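Local coordinates for protein proabylysin (Pyrococcus abyssi, PDB 4JIU) that is a soluble minimal zinc metallopeptidase of the minigluzincin kind, crystallised as its zymogen and probably hydrolysing peptide bonds once activated, at residues A[17-22]-A[60-65]; A[29-34]-A[55-60]; A[75-80]-A[87-92]. The protein carries 1 engineered substitution. One frame throughout, in Å; residues are numbered along the deposited sequence. Where two conformers were deposited one is given.

Interaction 1 (A[17-22]-A[60-65]); sequences RPVKVR and HELAHL. With ZN (zinc ion), chain B.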
loop_
_atom_site.group_PDB
_atom_site.type_symbol
_atom_site.label_atom_id
_atom_site.label_comp_id
_atom_site.label_asym_id
_atom_site.label_seq_id
_atom_site.Cartn_x
_atom_site.Cartn_y
_atom_site.Cartn_z
ATOM N N ARG A 17 13.275 6.482 1.849
ATOM C CA ARG A 17 12.688 7.542 2.640
ATOM C C ARG A 17 12.246 6.893 3.946
ATOM O O ARG A 17 11.714 5.767 3.889
ATOM C CB ARG A 17 11.485 8.148 1.987
ATOM C CG ARG A 17 10.772 9.245 2.730
ATOM C CD ARG A 17 9.549 9.682 1.918
ATOM N NE ARG A 17 8.827 10.755 2.607
ATOM C CZ ARG A 17 7.766 11.361 2.111
ATOM N NH1 ARG A 17 7.269 10.946 0.967
ATOM N NH2 ARG A 17 7.168 12.336 2.755
ATOM N N PRO A 18 12.362 7.572 5.067
ATOM C CA PRO A 18 11.989 6.986 6.370
ATOM C C PRO A 18 10.498 7.027 6.645
ATOM O O PRO A 18 10.006 7.658 7.573
ATOM C CB PRO A 18 12.782 7.862 7.361
ATOM C CG PRO A 18 12.809 9.182 6.702
ATOM C CD PRO A 18 13.057 8.854 5.255
ATOM N N VAL A 19 9.767 6.320 5.794
ATOM C CA VAL A 19 8.295 6.245 5.884
ATOM C C VAL A 19 7.954 5.480 7.147
ATOM O O VAL A 19 8.502 4.401 7.402
ATOM C CB VAL A 19 7.768 5.552 4.601
ATOM C CG1 VAL A 19 6.277 5.304 4.770
ATOM C CG2 VAL A 19 8.090 6.385 3.393
ATOM N N LYS A 20 7.040 6.013 7.911
ATOM C CA LYS A 20 6.591 5.425 9.150
ATOM C C LYS A 20 5.220 4.793 8.969
ATOM O O LYS A 20 4.336 5.431 8.411
ATOM C CB LYS A 20 6.529 6.479 10.268
ATOM C CG LYS A 20 7.755 7.302 10.436
ATOM C CD LYS A 20 9.006 6.509 10.755
ATOM C CE LYS A 20 10.229 7.458 10.829
ATOM N NZ LYS A 20 11.458 6.684 11.108
ATOM N N VAL A 21 5.061 3.616 9.502
ATOM C CA VAL A 21 3.780 2.922 9.484
ATOM C C VAL A 21 3.073 3.101 10.831
ATOM O O VAL A 21 3.676 2.887 11.898
ATOM C CB VAL A 21 3.922 1.432 9.126
ATOM C CG1 VAL A 21 2.560 0.753 9.193
ATOM C CG2 VAL A 21 4.471 1.249 7.730
ATOM N N ARG A 22 1.840 3.511 10.808
ATOM C CA ARG A 22 0.990 3.654 11.966
ATOM C C ARG A 22 -0.209 2.779 11.809
ATOM O O ARG A 22 -0.756 2.642 10.727
ATOM C CB ARG A 22 0.489 5.103 12.110
ATOM C CG ARG A 22 1.551 5.873 12.854
ATOM C CD ARG A 22 2.411 6.604 11.827
ATOM N NE ARG A 22 3.077 7.543 12.723
ATOM C CZ ARG A 22 2.379 8.590 13.222
ATOM N NH1 ARG A 22 3.013 9.392 14.045
ATOM N NH2 ARG A 22 1.104 8.833 12.890
ATOM N N HIS A 60 1.083 -0.222 -2.782
ATOM C CA HIS A 60 0.131 0.760 -3.277
ATOM C C HIS A 60 0.348 2.083 -2.594
ATOM O O HIS A 60 0.393 3.157 -3.230
ATOM C CB HIS A 60 -1.280 0.196 -3.090
ATOM C CG HIS A 60 -2.352 1.121 -3.591
ATOM N ND1 HIS A 60 -3.103 0.827 -4.706
ATOM C CD2 HIS A 60 -2.870 2.302 -3.184
ATOM C CE1 HIS A 60 -3.991 1.783 -4.946
ATOM N NE2 HIS A 60 -3.839 2.733 -4.020
ATOM N N GLU A 61 0.422 2.047 -1.263
ATOM C CA GLU A 61 0.577 3.307 -0.533
ATOM C C GLU A 61 1.952 3.966 -0.755
ATOM O O GLU A 61 2.047 5.158 -0.947
ATOM C CB GLU A 61 0.254 3.119 0.930
ATOM C CG GLU A 61 -1.171 2.660 1.188
ATOM C CD GLU A 61 -2.233 3.569 0.624
ATOM O OE1 GLU A 61 -2.058 4.761 0.360
ATOM O OE2 GLU A 61 -3.361 3.024 0.431
ATOM N N LEU A 62 3.011 3.153 -0.808
ATOM C CA LEU A 62 4.326 3.657 -1.111
ATOM C C LEU A 62 4.348 4.252 -2.526
ATOM O O LEU A 62 5.032 5.260 -2.742
ATOM C CB LEU A 62 5.439 2.608 -1.028
ATOM C CG LEU A 62 5.846 2.214 0.379
ATOM C CD1 LEU A 62 6.734 0.993 0.341
ATOM C CD2 LEU A 62 6.554 3.349 1.110
ATOM N N ALA A 63 3.630 3.664 -3.475
ATOM C CA ALA A 63 3.555 4.184 -4.814
ATOM C C ALA A 63 2.931 5.562 -4.849
ATOM O O ALA A 63 3.359 6.435 -5.615
ATOM C CB ALA A 63 2.815 3.210 -5.739
ATOM N N HIS A 64 1.942 5.816 -4.001
ATOM C CA HIS A 64 1.370 7.171 -3.893
ATOM C C HIS A 64 2.459 8.144 -3.499
ATOM O O HIS A 64 2.631 9.216 -4.064
ATOM C CB HIS A 64 0.232 7.219 -2.883
ATOM C CG HIS A 64 -1.081 6.792 -3.425
ATOM N ND1 HIS A 64 -1.689 7.470 -4.474
ATOM C CD2 HIS A 64 -1.930 5.807 -3.056
ATOM C CE1 HIS A 64 -2.847 6.856 -4.718
ATOM N NE2 HIS A 64 -3.040 5.828 -3.884
ATOM N N LEU A 65 3.206 7.798 -2.466
ATOM C CA LEU A 65 4.240 8.655 -1.927
ATOM C C LEU A 65 5.332 8.874 -2.968
ATOM O O LEU A 65 5.782 10.025 -3.170
ATOM C CB LEU A 65 4.837 8.057 -0.659
ATOM C CG LEU A 65 3.938 8.078 0.558
ATOM C CD1 LEU A 65 4.633 7.310 1.709
ATOM C CD2 LEU A 65 3.557 9.456 0.999
HETATM ZN ZN ZN B . -4.580 4.570 -4.059
HETATM O O HOH W 1 5.377 11.943 -0.957
#

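Interaction 2 (A[29-34]-A[55-60]); sequences SIARVS and FYILIH. With ZN (zinc ion), chain B.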
loop_
_atom_site.group_PDB
_atom_site.type_symbol
_atom_site.label_atom_id
_atom_site.label_comp_id
_atom_site.label_asym_id
_atom_site.label_seq_id
_atom_site.Cartn_x
_atom_site.Cartn_y
_atom_site.Cartn_z
ATOM N N SER A 29 -11.635 3.806 5.029
ATOM C CA SER A 29 -10.706 3.021 4.260
ATOM C C SER A 29 -9.960 2.050 5.161
ATOM O O SER A 29 -10.165 2.033 6.380
ATOM C CB SER A 29 -9.698 3.957 3.545
ATOM O OG SER A 29 -8.687 4.417 4.386
ATOM N N ILE A 30 -9.065 1.309 4.536
ATOM C CA ILE A 30 -8.167 0.487 5.327
ATOM C C ILE A 30 -6.719 0.961 5.295
ATOM O O ILE A 30 -5.914 0.400 6.015
ATOM C CB ILE A 30 -8.197 -0.975 4.841
ATOM C CG1 ILE A 30 -7.660 -1.056 3.386
ATOM C CG2 ILE A 30 -9.592 -1.501 5.066
ATOM C CD1 ILE A 30 -7.840 -2.456 2.847
ATOM N N ALA A 31 -6.401 1.955 4.470
ATOM C CA ALA A 31 -5.037 2.479 4.423
ATOM C C ALA A 31 -5.028 3.802 3.725
ATOM O O ALA A 31 -5.771 4.019 2.778
ATOM C CB ALA A 31 -4.145 1.498 3.691
ATOM N N ARG A 32 -4.106 4.660 4.182
ATOM C CA ARG A 32 -3.911 5.953 3.518
ATOM C C ARG A 32 -2.496 6.468 3.830
ATOM O O ARG A 32 -1.829 5.866 4.652
ATOM C CB ARG A 32 -4.944 6.956 3.964
ATOM C CG ARG A 32 -4.768 7.311 5.432
ATOM C CD ARG A 32 -5.731 8.352 5.895
ATOM N NE ARG A 32 -5.673 8.631 7.316
ATOM C CZ ARG A 32 -6.700 8.849 8.110
ATOM N NH1 ARG A 32 -7.971 8.852 7.698
ATOM N NH2 ARG A 32 -6.566 9.105 9.414
ATOM N N VAL A 33 -2.056 7.493 3.143
ATOM C CA VAL A 33 -0.760 8.101 3.377
ATOM C C VAL A 33 -0.901 9.546 3.824
ATOM O O VAL A 33 -1.891 10.231 3.618
ATOM C CB VAL A 33 0.154 8.072 2.137
ATOM C CG1 VAL A 33 0.357 6.614 1.703
ATOM C CG2 VAL A 33 -0.322 8.945 1.017
ATOM N N SER A 34 0.224 10.023 4.380
ATOM C CA SER A 34 0.516 11.446 4.487
ATOM C C SER A 34 1.767 11.742 3.625
ATOM O O SER A 34 2.860 11.228 3.928
ATOM C CB SER A 34 0.830 11.906 5.902
ATOM O OG SER A 34 1.283 13.238 5.924
ATOM N N PHE A 55 1.385 -6.932 1.478
ATOM C CA PHE A 55 2.437 -6.351 0.654
ATOM C C PHE A 55 1.824 -5.442 -0.419
ATOM O O PHE A 55 2.371 -4.382 -0.703
ATOM C CB PHE A 55 3.292 -7.451 0.013
ATOM C CG PHE A 55 4.635 -6.967 -0.471
ATOM C CD1 PHE A 55 5.545 -6.374 0.411
ATOM C CD2 PHE A 55 4.991 -7.124 -1.813
ATOM C CE1 PHE A 55 6.773 -5.983 -0.020
ATOM C CE2 PHE A 55 6.278 -6.734 -2.225
ATOM C CZ PHE A 55 7.139 -6.163 -1.329
ATOM N N TYR A 56 0.717 -5.869 -1.033
ATOM C CA TYR A 56 0.051 -5.002 -2.005
ATOM C C TYR A 56 -0.274 -3.656 -1.411
ATOM O O TYR A 56 -0.098 -2.617 -2.002
ATOM C CB TYR A 56 -1.194 -5.703 -2.630
ATOM C CG TYR A 56 -1.859 -4.716 -3.547
ATOM C CD1 TYR A 56 -1.289 -4.463 -4.803
ATOM C CD2 TYR A 56 -2.936 -3.942 -3.214
ATOM C CE1 TYR A 56 -1.829 -3.560 -5.644
ATOM C CE2 TYR A 56 -3.445 -2.981 -4.025
ATOM C CZ TYR A 56 -2.889 -2.775 -5.268
ATOM O OH TYR A 56 -3.380 -1.840 -6.137
ATOM N N ILE A 57 -0.919 -3.670 -0.224
ATOM C CA ILE A 57 -1.294 -2.414 0.399
ATOM C C ILE A 57 -0.078 -1.511 0.602
ATOM O O ILE A 57 -0.143 -0.319 0.321
ATOM C CB ILE A 57 -2.073 -2.665 1.712
ATOM C CG1 ILE A 57 -3.412 -3.351 1.403
ATOM C CG2 ILE A 57 -2.235 -1.371 2.482
ATOM C CD1 ILE A 57 -4.101 -3.903 2.583
ATOM N N LEU A 58 1.002 -2.065 1.135
ATOM C CA LEU A 58 2.205 -1.282 1.341
ATOM C C LEU A 58 2.742 -0.733 0.044
ATOM O O LEU A 58 3.162 0.432 -0.026
ATOM C CB LEU A 58 3.247 -2.109 2.086
ATOM C CG LEU A 58 2.901 -2.408 3.544
ATOM C CD1 LEU A 58 3.963 -3.321 4.145
ATOM C CD2 LEU A 58 2.766 -1.183 4.401
ATOM N N ILE A 59 2.819 -1.557 -1.008
ATOM C CA ILE A 59 3.298 -1.121 -2.306
ATOM C C ILE A 59 2.383 -0.043 -2.869
ATOM O O ILE A 59 2.915 0.955 -3.416
ATOM C CB ILE A 59 3.459 -2.313 -3.249
ATOM C CG1 ILE A 59 4.663 -3.200 -2.901
ATOM C CG2 ILE A 59 3.498 -1.865 -4.711
ATOM C CD1 ILE A 59 6.006 -2.579 -3.206
ATOM N N HIS A 60 1.083 -0.222 -2.782
ATOM C CA HIS A 60 0.131 0.760 -3.277
ATOM C C HIS A 60 0.348 2.083 -2.594
ATOM O O HIS A 60 0.393 3.157 -3.230
ATOM C CB HIS A 60 -1.280 0.196 -3.090
ATOM C CG HIS A 60 -2.352 1.121 -3.591
ATOM N ND1 HIS A 60 -3.103 0.827 -4.706
ATOM C CD2 HIS A 60 -2.870 2.302 -3.184
ATOM C CE1 HIS A 60 -3.991 1.783 -4.946
ATOM N NE2 HIS A 60 -3.839 2.733 -4.020
HETATM ZN ZN ZN B . -4.580 4.570 -4.059
#

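Interaction 3 (A[75-80]-A[87-92]); sequences SFWREV and ERAKEI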
loop_
_atom_site.group_PDB
_atom_site.type_symbol
_atom_site.label_atom_id
_atom_site.label_comp_id
_atom_site.label_asym_id
_atom_site.label_seq_id
_atom_site.Cartn_x
_atom_site.Cartn_y
_atom_site.Cartn_z
ATOM N N SER A 75 2.088 6.741 -13.945
ATOM C CA SER A 75 3.360 6.603 -13.214
ATOM C C SER A 75 3.133 5.940 -11.867
ATOM O O SER A 75 4.016 5.208 -11.400
ATOM C CB SER A 75 3.996 7.984 -13.056
ATOM O OG SER A 75 3.047 8.807 -12.395
ATOM N N PHE A 76 1.970 6.148 -11.265
ATOM C CA PHE A 76 1.617 5.389 -10.062
ATOM C C PHE A 76 1.648 3.907 -10.323
ATOM O O PHE A 76 2.246 3.100 -9.614
ATOM C CB PHE A 76 0.220 5.889 -9.591
ATOM C CG PHE A 76 -0.344 5.018 -8.496
ATOM C CD1 PHE A 76 -0.013 5.282 -7.155
ATOM C CD2 PHE A 76 -1.184 3.959 -8.782
ATOM C CE1 PHE A 76 -0.481 4.469 -6.158
ATOM C CE2 PHE A 76 -1.618 3.124 -7.780
ATOM C CZ PHE A 76 -1.275 3.383 -6.495
ATOM N N TRP A 77 0.927 3.474 -11.375
ATOM C CA TRP A 77 0.810 2.065 -11.663
ATOM C C TRP A 77 2.149 1.467 -12.071
ATOM O O TRP A 77 2.420 0.323 -11.800
ATOM C CB TRP A 77 -0.268 1.740 -12.701
ATOM C CG TRP A 77 -1.629 1.945 -12.161
ATOM C CD1 TRP A 77 -2.549 2.855 -12.580
ATOM C CD2 TRP A 77 -2.263 1.263 -11.060
ATOM N NE1 TRP A 77 -3.711 2.813 -11.861
ATOM C CE2 TRP A 77 -3.557 1.819 -10.895
ATOM C CE3 TRP A 77 -1.881 0.252 -10.185
ATOM C CZ2 TRP A 77 -4.477 1.399 -9.911
ATOM C CZ3 TRP A 77 -2.783 -0.180 -9.210
ATOM C CH2 TRP A 77 -4.052 0.395 -9.084
ATOM N N ARG A 78 3.028 2.286 -12.713
ATOM C CA ARG A 78 4.362 1.786 -13.022
ATOM C C ARG A 78 5.131 1.357 -11.764
ATOM O O ARG A 78 5.833 0.348 -11.787
ATOM C CB ARG A 78 5.163 2.860 -13.740
ATOM C CG ARG A 78 6.612 2.710 -14.027
ATOM C CD ARG A 78 7.134 3.656 -15.102
ATOM N NE ARG A 78 7.618 4.946 -14.608
ATOM C CZ ARG A 78 7.179 6.172 -14.851
ATOM N NH1 ARG A 78 6.125 6.418 -15.640
ATOM N NH2 ARG A 78 7.764 7.241 -14.302
ATOM N N GLU A 79 4.957 2.104 -10.674
ATOM C CA GLU A 79 5.634 1.698 -9.440
ATOM C C GLU A 79 5.041 0.382 -8.938
ATOM O O GLU A 79 5.748 -0.536 -8.544
ATOM C CB GLU A 79 5.491 2.774 -8.373
ATOM C CG GLU A 79 6.148 4.086 -8.736
ATOM C CD GLU A 79 7.640 3.960 -8.931
ATOM O OE1 GLU A 79 8.291 3.013 -8.430
ATOM O OE2 GLU A 79 8.210 4.915 -9.523
ATOM N N VAL A 80 3.711 0.287 -8.871
ATOM C CA VAL A 80 3.036 -0.945 -8.412
ATOM C C VAL A 80 3.480 -2.155 -9.209
ATOM O O VAL A 80 3.709 -3.241 -8.647
ATOM C CB VAL A 80 1.504 -0.744 -8.460
ATOM C CG1 VAL A 80 0.792 -2.041 -8.190
ATOM C CG2 VAL A 80 1.046 0.352 -7.520
ATOM N N GLU A 87 -2.496 -7.736 -14.768
ATOM C CA GLU A 87 -3.765 -7.750 -14.105
ATOM C C GLU A 87 -3.684 -8.077 -12.621
ATOM O O GLU A 87 -4.726 -8.115 -11.936
ATOM C CB GLU A 87 -4.732 -8.688 -14.853
ATOM C CG GLU A 87 -4.930 -8.221 -16.308
ATOM C CD GLU A 87 -5.146 -9.447 -17.178
ATOM O OE1 GLU A 87 -4.631 -10.502 -16.710
ATOM O OE2 GLU A 87 -5.757 -9.375 -18.260
ATOM N N ARG A 88 -2.503 -8.297 -12.097
ATOM C CA ARG A 88 -2.416 -8.821 -10.697
ATOM C C ARG A 88 -2.846 -7.793 -9.666
ATOM O O ARG A 88 -3.482 -8.201 -8.697
ATOM C CB ARG A 88 -0.983 -9.306 -10.418
ATOM C CG ARG A 88 -0.822 -10.026 -9.085
ATOM C CD ARG A 88 -1.638 -11.293 -9.054
ATOM N NE ARG A 88 -1.266 -12.177 -7.958
ATOM C CZ ARG A 88 -1.711 -13.389 -7.861
ATOM N NH1 ARG A 88 -2.509 -13.895 -8.789
ATOM N NH2 ARG A 88 -1.363 -14.117 -6.841
ATOM N N ALA A 89 -2.529 -6.500 -9.812
ATOM C CA ALA A 89 -2.960 -5.568 -8.764
ATOM C C ALA A 89 -4.447 -5.554 -8.588
ATOM O O ALA A 89 -4.974 -5.525 -7.481
ATOM C CB ALA A 89 -2.534 -4.137 -9.145
ATOM N N LYS A 90 -5.203 -5.572 -9.690
ATOM C CA LYS A 90 -6.655 -5.544 -9.556
ATOM C C LYS A 90 -7.144 -6.844 -8.956
ATOM O O LYS A 90 -8.122 -6.809 -8.217
ATOM C CB LYS A 90 -7.286 -5.233 -10.910
ATOM C CG LYS A 90 -7.235 -3.741 -11.272
ATOM C CD LYS A 90 -8.140 -2.881 -10.370
ATOM C CE LYS A 90 -7.620 -1.455 -10.233
ATOM N NZ LYS A 90 -8.305 -0.673 -9.164
ATOM N N GLU A 91 -6.541 -7.973 -9.243
ATOM C CA GLU A 91 -6.904 -9.262 -8.649
ATOM C C GLU A 91 -6.716 -9.205 -7.116
ATOM O O GLU A 91 -7.570 -9.627 -6.322
ATOM C CB GLU A 91 -6.109 -10.405 -9.222
ATOM C CG GLU A 91 -6.335 -11.763 -8.616
ATOM C CD GLU A 91 -7.772 -12.219 -8.545
ATOM O OE1 GLU A 91 -8.527 -11.864 -9.487
ATOM O OE2 GLU A 91 -8.075 -12.928 -7.540
ATOM N N ILE A 92 -5.585 -8.685 -6.670
ATOM C CA ILE A 92 -5.334 -8.607 -5.227
ATOM C C ILE A 92 -6.277 -7.593 -4.604
ATOM O O ILE A 92 -6.797 -7.810 -3.504
ATOM C CB ILE A 92 -3.856 -8.345 -4.963
ATOM C CG1 ILE A 92 -2.971 -9.463 -5.497
ATOM C CG2 ILE A 92 -3.625 -8.096 -3.480
ATOM C CD1 ILE A 92 -3.294 -10.896 -5.107
#

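Interaction 1 (A[17-22]-A[60-65])
The zinc-binding helix 51-67, which carries the HExxH motif, is backed on the side away from the metal by the run leading into strand 20-23: Val19 meets Leu62 and Leu65, and Arg17 lies against Leu65. Val19 and Leu65 reach toward each other tip to tip, with Leu65 CD1 4.0 Å from Val19 CG2 and about equally far from CG1, so a single leucine methyl faces the fork of the valine. Leu62 comes in at a slant. Its CB does not aim at the 17-22 run, yet in the conformer described, one of two, the CD2 branch swings round to 4.1 Å from Val19 CG2. Leu62 also packs on Ile40 of strand 39-42 and on Leu6, Ala9 and Leu13 of helix 2-13, placing the contact in the buried wedge between sheet and helices.

Arg17 closes the end of this apolar patch. With CG opposite the backbone N (chi1 179°) and the chain extended as far as NE, the guanidinium is carried past Leu65 at about a right angle, NH1 lying 4.0 Å from Leu65 CD2. NH1 donates over 2.9 Å to a water at the guanidinium edge, in its plane, and that water donates to Leu65 O at 3.0 Å, in the last turn of the helix. Further bonds, from NH1 to Tyr15 OH and from NH2 to Phe35 O, restrain the rotation of the group.

From the other side of the helix, His60 NE2 and His64 NE2, one turn apart, each bind the zinc ion at 2.0 Å. His72 NE2 and Val105 O complete the site, and Thr69 O accepts a bond from His64 ND1. Two zinc-binding histidines on one helix, with Glu61 between them, are the signature of HExxH zinc metallopeptidases.

Interaction 2 (A[29-34]-A[55-60])
Ile57 projects from helix 51-67 toward Ala31 of strand 31-34 and the adjoining Ile30. From CB, which heads for the 29-34 run, the side chain divides. The CG2 branch, lying beside the carbonyl carbon, puts its methyl 3.7 Å from Ala31 CB. The CG1 branch runs on nearly extended (chi2 167°) to CD1, which meets Ile30 CD1 at 4.0 Å. The two isoleucines cross at about a right angle; Ile30 has CG1 between its own N and carbonyl carbon (chi1 64°), which brings CD1 over to the helix. Leu42, Leu49 and Ile96 close in around Ile57, and Ile30, Ala31 and Ile57 are all buried.

One turn further on, His60 is fixed for its zinc role: ND1 donates to Tyr56 OH at 3.0 Å, nearly in the ring plane, leaving NE2 for the metal. Tyr56 OH is bonded in turn to Glu93. On the strand side, the Ala31 backbone bonds to that of Val105, the C-terminal zinc ligand. A strand beside the zinc helix that takes up a peptide along its edge is characteristic of the metallopeptidase cleft, consistent with the zymogen's tail lying where substrate would.

Interaction 3 (A[75-80]-A[87-92])
Ala89 CB fits between Trp77 and Val80, 4.0 Å from Trp77 CZ3 and equally 4.0 Å from Val80 CG1, so one methyl of helix 88-100 touches two residues of helix 74-80. Beside it, Lys90 crosses the indole at about a right angle. Its chain bends at chi2 (-68°) and brings the aliphatic CE to 4.2 Å from Trp77 CH2, while NZ is turned to a salt bridge with Glu93. Both Ala89 and Lys90 approach the ring obliquely, and the contact is one of apolar surfaces without a direct hydrogen bond.

The indole is positioned from behind. Phe76, its neighbour in the chain, presents an edge to one face of Trp77, with CD2 3.7 Å above the ring plane and over its centre. His72 meets the indole with planes about 50° apart, and Tyr56 touches both Trp77 and Ala89. Phe76 itself stands edge-to-face with His60 and also meets the rings of His64 and His72, making it a second-shell packing partner of three zinc ligands. The side chain of Trp77 comes within about 7 Å of the zinc ion; a glycerol, probably from crystallisation, lies about 4 Å from the Trp77 side chain.

The axes of the two short segments come no closer than 11.9 Å and lie at 82°, so side chains rather than backbones span the gap. Helices 74-80 and 88-100, joined by a short helix-free and strand-free link, thus lie almost perpendicular here and share Tyr56 of helix 51-67 as a common neighbour.

Interactions 1 and 2, with centres about 8 Å apart, pack helix 51-67 against the loop leading into strand 20-23 and against strand 31-34 with the residue before it, both strands belonging to one sheet; they share the zinc ligand His60. They touch directly where Leu65 CD2 lies 3.5 Å from Ser34 O. Interaction 3 belongs to the helical side of the metal site, its centre about 13 Å from that of interaction 2 and about 16 Å from that of interaction 1. Tyr56 bridges the gap, with Tyr56 CE1 3.6 Å from Ala89 CB, and Phe76 CE1 packs 3.3 Å from His60 O. The zinc ion therefore sits between the sheet-backed helix and interaction 3's aromatic residues.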